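Local coordinates for metallo-beta-lactamase domain-containing protein (Thermotoga maritima, PDB 3H3E) that is of uncertain function but binds zinc in a metallo-beta-lactamase fold and is probably a metal-dependent hydrolase, possibly with transferase activity, at residues A[87-92]-A[161-165]; A[225-231]-A[248-252]. The protein carries 2 engineered substitutions. Residue numbers count along the deposited sequence, not the author numbering.

Contact 1 of 2, residues A[87-92]-A[161-165]; sequences WLRKEA and EDEQT
A buried, largely polar strand-to-loop contact joins the two halves of the metallo-beta-lactamase fold beside the zinc site. Strand 85-89 of one seven-stranded sheet runs into a 3-10 segment from 90, where A92 N donates to R89 O at 2.8 Å; facing it, 161-165 is an irregular run leading into strand 165-170 of the second seven-stranded sheet. The backbones come nearest at A92 and D162, with CA atoms 4.8 Å apart, and A92 N lies 3.3 Å from D162 CB. R89 points its CA-CB bond toward the loop (chi1 m) and runs along it: CG lies 3.3 Å from D162 O, and NH1 donates to E161 O at 3.2 Å. The same NH1 forms a salt bridge with E91 OE2 at 3.2 Å, E91 (chi1 p) setting its CG 3.1 Å from E161 O. Two waters bridge the segments. One accepts from R89 N (3.0 Å) and donates to D162 O (2.9 Å); the second accepts from R89 NE (2.9 Å) and donates to Q164 OE1 (2.9 Å). Q164 (chi1 p, chi2 t) reaches toward the strand, its NE2 3.1 Å from W87 O and hydrogen-bonded to I67 O. On the loop, D162 forms a salt bridge with K96, bonds G70 N and touches the zinc ligand H69, while E163 turns away from the strand to accept from the backbone of H182, another ligand. R89 thus meets the E161 carbonyl and two waters, while the carboxylates of D162 and E163 bond backbone amides in the metal-binding segments.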
loop_
_atom_site.group_PDB
_atom_site.type_symbol
_atom_site.label_atom_id
_atom_site.label_comp_id
_atom_site.label_asym_id
_atom_site.label_seq_id
_atom_site.Cartn_x
_atom_site.Cartn_y
_atom_site.Cartn_z
ATOM N N TRP A 87 -2.555 12.714 -2.449
ATOM C CA TRP A 87 -3.890 12.142 -2.435
ATOM C C TRP A 87 -4.072 11.318 -1.184
ATOM O O TRP A 87 -3.518 10.229 -1.087
ATOM C CB TRP A 87 -4.067 11.227 -3.631
ATOM C CG TRP A 87 -3.985 11.916 -4.939
ATOM C CD1 TRP A 87 -2.896 12.504 -5.475
ATOM C CD2 TRP A 87 -5.040 12.071 -5.895
ATOM N NE1 TRP A 87 -3.196 13.034 -6.703
ATOM C CE2 TRP A 87 -4.511 12.772 -6.988
ATOM C CE3 TRP A 87 -6.384 11.692 -5.927
ATOM C CZ2 TRP A 87 -5.273 13.104 -8.110
ATOM C CZ3 TRP A 87 -7.145 12.025 -7.046
ATOM C CH2 TRP A 87 -6.584 12.724 -8.117
ATOM N N LEU A 88 -4.845 11.836 -0.235
ATOM C CA LEU A 88 -5.119 11.125 0.996
ATOM C C LEU A 88 -6.592 11.194 1.373
ATOM O O LEU A 88 -7.310 12.096 0.943
ATOM C CB LEU A 88 -4.267 11.683 2.133
ATOM C CG LEU A 88 -4.498 13.127 2.581
ATOM C CD1 LEU A 88 -3.943 13.326 3.967
ATOM C CD2 LEU A 88 -3.875 14.113 1.611
ATOM N N ARG A 89 -7.041 10.229 2.171
ATOM C CA ARG A 89 -8.377 10.263 2.737
ATOM C C ARG A 89 -8.452 11.251 3.909
ATOM O O ARG A 89 -7.534 11.333 4.713
ATOM C CB ARG A 89 -8.800 8.875 3.209
ATOM C CG ARG A 89 -8.904 7.846 2.115
ATOM C CD ARG A 89 -10.017 6.833 2.379
ATOM N NE ARG A 89 -11.168 7.093 1.523
ATOM C CZ ARG A 89 -12.394 7.313 1.971
ATOM N NH1 ARG A 89 -12.654 7.285 3.270
ATOM N NH2 ARG A 89 -13.365 7.546 1.115
ATOM N N LYS A 90 -9.556 11.988 4.010
ATOM C CA LYS A 90 -9.726 12.935 5.104
ATOM C C LYS A 90 -9.317 12.326 6.436
ATOM O O LYS A 90 -8.709 12.991 7.261
ATOM C CB LYS A 90 -11.162 13.470 5.179
ATOM C CG LYS A 90 -11.484 14.554 4.152
ATOM C CD LYS A 90 -12.855 15.193 4.402
ATOM C CE LYS A 90 -12.914 16.661 3.935
ATOM N NZ LYS A 90 -11.979 17.595 4.670
ATOM N N GLU A 91 -9.622 11.053 6.641
ATOM C CA GLU A 91 -9.396 10.448 7.953
ATOM C C GLU A 91 -7.944 10.012 8.195
ATOM O O GLU A 91 -7.579 9.600 9.292
ATOM C CB GLU A 91 -10.413 9.322 8.235
ATOM C CG GLU A 91 -10.766 8.462 7.047
ATOM C CD GLU A 91 -11.902 9.018 6.206
ATOM O OE1 GLU A 91 -13.069 8.808 6.572
ATOM O OE2 GLU A 91 -11.627 9.622 5.148
ATOM N N ALA A 92 -7.107 10.128 7.174
ATOM C CA ALA A 92 -5.675 9.961 7.372
ATOM C C ALA A 92 -5.114 11.020 8.322
ATOM O O ALA A 92 -4.029 10.871 8.852
ATOM C CB ALA A 92 -4.959 10.021 6.049
ATOM N N GLU A 161 -10.335 3.799 8.452
ATOM C CA GLU A 161 -11.245 4.445 7.526
ATOM C C GLU A 161 -10.464 5.280 6.516
ATOM O O GLU A 161 -11.036 5.794 5.547
ATOM C CB GLU A 161 -12.216 5.336 8.291
ATOM C CG GLU A 161 -12.971 4.650 9.401
ATOM C CD GLU A 161 -14.132 3.824 8.896
ATOM O OE1 GLU A 161 -14.252 3.630 7.663
ATOM O OE2 GLU A 161 -14.933 3.361 9.739
ATOM N N ASP A 162 -9.159 5.411 6.753
ATOM C CA ASP A 162 -8.267 6.177 5.878
ATOM C C ASP A 162 -7.585 5.351 4.800
ATOM O O ASP A 162 -6.975 5.902 3.906
ATOM C CB ASP A 162 -7.188 6.869 6.694
ATOM C CG ASP A 162 -6.379 5.897 7.543
ATOM O OD1 ASP A 162 -6.991 5.044 8.220
ATOM O OD2 ASP A 162 -5.131 5.999 7.555
ATOM N N GLU A 163 -7.695 4.032 4.885
ATOM C CA GLU A 163 -6.976 3.126 3.992
ATOM C C GLU A 163 -7.513 3.126 2.577
ATOM O O GLU A 163 -8.713 3.017 2.367
ATOM C CB GLU A 163 -7.018 1.699 4.535
ATOM C CG GLU A 163 -6.242 0.715 3.707
ATOM C CD GLU A 163 -5.958 -0.566 4.459
ATOM O OE1 GLU A 163 -6.826 -1.469 4.457
ATOM O OE2 GLU A 163 -4.859 -0.668 5.049
ATOM N N GLN A 164 -6.615 3.236 1.605
ATOM C CA GLN A 164 -7.008 3.212 0.203
ATOM C C GLN A 164 -6.009 2.439 -0.622
ATOM O O GLN A 164 -4.867 2.239 -0.215
ATOM C CB GLN A 164 -7.194 4.622 -0.356
ATOM C CG GLN A 164 -6.025 5.539 -0.159
ATOM C CD GLN A 164 -6.290 6.916 -0.715
ATOM O OE1 GLN A 164 -7.401 7.223 -1.139
ATOM N NE2 GLN A 164 -5.279 7.761 -0.700
ATOM N N THR A 165 -6.458 1.993 -1.785
ATOM C CA THR A 165 -5.697 1.044 -2.571
ATOM C C THR A 165 -5.709 1.482 -4.018
ATOM O O THR A 165 -6.715 1.973 -4.523
ATOM C CB THR A 165 -6.280 -0.388 -2.427
ATOM O OG1 THR A 165 -6.140 -0.815 -1.070
ATOM C CG2 THR A 165 -5.543 -1.367 -3.304
HETATM O O HOH W 1 -5.206 7.989 2.929
HETATM O O HOH W 2 -10.134 6.224 -1.096
#

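Contact 2 of 2, residues A[225-231]-A[248-252]; sequences NELGVET and REFLG
N225, in the last turn of helix 214-226, makes both direct hydrogen bonds of this contact with its side-chain amide (chi1 m, chi2 -22°). Its OD1 accepts from L251 N at 3.0 Å and an almost straight 176°, while ND2 donates to E249 O at 3.0 Å, so one amide bridges the chain as it leaves helix 240-249. The N225 and L251 CA atoms are 6.3 Å apart. E226 and L227 lead to G228, where phi/psi of 69/30° end the helix in a Schellman motif; G228 N bonds N225 O at 2.9 Å. V229 then extends (-66/135°) toward strand 231-235, placing its O 3.2 Å from F250 CZ and its CG1 4.3 Å from the same atom. This is the helix-to-strand turn of an alpha/beta layer, with F250 (chi1 t) lying against V229 and reaching V221 and F224 of helix 214-226. At E230 the backbones come closest, its CA 4.9 Å from that of G252. E230 O receives a CA-H...O contact from G252 CA at 3.3 Å, and a CB on G252 would point at this oxygen and clash with it. T231 opens the strand, its N near the F250 ring edge, 4.3 Å from CZ.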
loop_
_atom_site.group_PDB
_atom_site.type_symbol
_atom_site.label_atom_id
_atom_site.label_comp_id
_atom_site.label_asym_id
_atom_site.label_seq_id
_atom_site.Cartn_x
_atom_site.Cartn_y
_atom_site.Cartn_z
ATOM N N ASN A 225 -6.395 -17.364 -4.867
ATOM C CA ASN A 225 -6.630 -18.429 -5.834
ATOM C C ASN A 225 -8.011 -18.358 -6.453
ATOM O O ASN A 225 -8.154 -18.372 -7.672
ATOM C CB ASN A 225 -6.413 -19.793 -5.187
ATOM C CG ASN A 225 -4.951 -20.084 -4.944
ATOM O OD1 ASN A 225 -4.075 -19.505 -5.595
ATOM N ND2 ASN A 225 -4.673 -20.979 -4.008
ATOM N N GLU A 226 -9.025 -18.283 -5.599
ATOM C CA GLU A 226 -10.410 -18.191 -6.032
ATOM C C GLU A 226 -10.622 -17.074 -7.045
ATOM O O GLU A 226 -11.421 -17.219 -7.986
ATOM C CB GLU A 226 -11.325 -17.936 -4.836
ATOM C CG GLU A 226 -11.311 -19.012 -3.774
ATOM C CD GLU A 226 -12.064 -20.252 -4.179
ATOM O OE1 GLU A 226 -12.729 -20.238 -5.241
ATOM O OE2 GLU A 226 -11.991 -21.249 -3.429
ATOM N N LEU A 227 -9.926 -15.953 -6.844
ATOM C CA LEU A 227 -10.127 -14.784 -7.703
ATOM C C LEU A 227 -9.249 -14.834 -8.941
ATOM O O LEU A 227 -9.288 -13.932 -9.766
ATOM C CB LEU A 227 -9.907 -13.476 -6.940
ATOM C CG LEU A 227 -10.852 -13.128 -5.768
ATOM C CD1 LEU A 227 -10.378 -11.883 -5.050
ATOM C CD2 LEU A 227 -12.296 -12.930 -6.203
ATOM N N GLY A 228 -8.461 -15.898 -9.067
ATOM C CA GLY A 228 -7.608 -16.090 -10.225
ATOM C C GLY A 228 -6.437 -15.126 -10.337
ATOM O O GLY A 228 -5.996 -14.802 -11.441
ATOM N N VAL A 229 -5.929 -14.652 -9.204
ATOM C CA VAL A 229 -4.757 -13.790 -9.233
ATOM C C VAL A 229 -3.554 -14.590 -9.735
ATOM O O VAL A 229 -3.329 -15.721 -9.304
ATOM C CB VAL A 229 -4.460 -13.179 -7.854
ATOM C CG1 VAL A 229 -3.256 -12.275 -7.934
ATOM C CG2 VAL A 229 -5.656 -12.408 -7.362
ATOM N N GLU A 230 -2.788 -13.999 -10.645
ATOM C CA GLU A 230 -1.710 -14.718 -11.310
ATOM C C GLU A 230 -0.357 -14.551 -10.618
ATOM O O GLU A 230 0.358 -15.532 -10.429
ATOM C CB GLU A 230 -1.632 -14.323 -12.792
ATOM C CG GLU A 230 -0.611 -15.110 -13.599
ATOM C CD GLU A 230 -0.759 -16.617 -13.419
ATOM O OE1 GLU A 230 -1.905 -17.117 -13.506
ATOM O OE2 GLU A 230 0.268 -17.300 -13.196
ATOM N N THR A 231 -0.014 -13.321 -10.233
ATOM C CA THR A 231 1.290 -13.027 -9.631
ATOM C C THR A 231 1.116 -12.216 -8.365
ATOM O O THR A 231 0.314 -11.289 -8.338
ATOM C CB THR A 231 2.161 -12.174 -10.560
ATOM O OG1 THR A 231 2.174 -12.740 -11.871
ATOM C CG2 THR A 231 3.591 -12.069 -10.039
ATOM N N ARG A 248 3.694 -22.037 -0.934
ATOM C CA ARG A 248 3.314 -23.449 -0.943
ATOM C C ARG A 248 1.846 -23.704 -1.282
ATOM O O ARG A 248 1.460 -24.848 -1.506
ATOM C CB ARG A 248 3.675 -24.141 0.385
ATOM C CG ARG A 248 2.557 -24.123 1.417
ATOM C CD ARG A 248 2.640 -25.284 2.406
ATOM N NE ARG A 248 1.614 -25.169 3.444
ATOM C CZ ARG A 248 1.855 -24.844 4.715
ATOM N NH1 ARG A 248 3.098 -24.615 5.124
ATOM N NH2 ARG A 248 0.852 -24.757 5.581
ATOM N N GLU A 249 1.026 -22.658 -1.322
ATOM C CA GLU A 249 -0.406 -22.847 -1.560
ATOM C C GLU A 249 -0.993 -21.982 -2.675
ATOM O O GLU A 249 -2.051 -22.285 -3.222
ATOM C CB GLU A 249 -1.183 -22.644 -0.267
ATOM C CG GLU A 249 -0.943 -23.752 0.738
ATOM C CD GLU A 249 -1.819 -23.622 1.958
ATOM O OE1 GLU A 249 -2.714 -22.751 1.945
ATOM O OE2 GLU A 249 -1.615 -24.388 2.925
ATOM N N PHE A 250 -0.310 -20.897 -3.003
ATOM C CA PHE A 250 -0.757 -20.023 -4.071
ATOM C C PHE A 250 -0.447 -20.705 -5.395
ATOM O O PHE A 250 0.665 -21.175 -5.610
ATOM C CB PHE A 250 -0.065 -18.666 -3.965
ATOM C CG PHE A 250 -0.448 -17.691 -5.045
ATOM C CD1 PHE A 250 -1.758 -17.267 -5.188
ATOM C CD2 PHE A 250 0.514 -17.168 -5.893
ATOM C CE1 PHE A 250 -2.108 -16.364 -6.165
ATOM C CE2 PHE A 250 0.172 -16.260 -6.875
ATOM C CZ PHE A 250 -1.143 -15.862 -7.011
ATOM N N LEU A 251 -1.445 -20.761 -6.269
ATOM C CA LEU A 251 -1.350 -21.460 -7.544
ATOM C C LEU A 251 -0.546 -20.704 -8.599
ATOM O O LEU A 251 -0.192 -21.258 -9.636
ATOM C CB LEU A 251 -2.755 -21.739 -8.070
ATOM C CG LEU A 251 -3.575 -22.715 -7.227
ATOM C CD1 LEU A 251 -4.923 -22.937 -7.834
ATOM C CD2 LEU A 251 -2.848 -24.027 -7.082
ATOM N N GLY A 252 -0.250 -19.440 -8.332
ATOM C CA GLY A 252 0.486 -18.627 -9.280
ATOM C C GLY A 252 1.923 -18.380 -8.867
ATOM O O GLY A 252 2.510 -19.147 -8.097
#

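How the contacts relate
The two contacts follow one another along the chain, contact 1 closing at 165 before contact 2 opens at 225. Their centres are 28 Å apart, on opposite sides of the chain's centre, and their nearest atoms about 12 Å, so they do not touch. What connects them is one mixed seven-stranded sheet: 161-165 leads into strand 165-170, third in its order, whereas contact 2 leads into strand 231-235 and, outermost, 253-254. Contact 1 also reaches across to strand 85-89 of the other large sheet. One contact therefore ties the two sheets together close to the zinc, while the other joins two helix ends at the periphery, away from the metal.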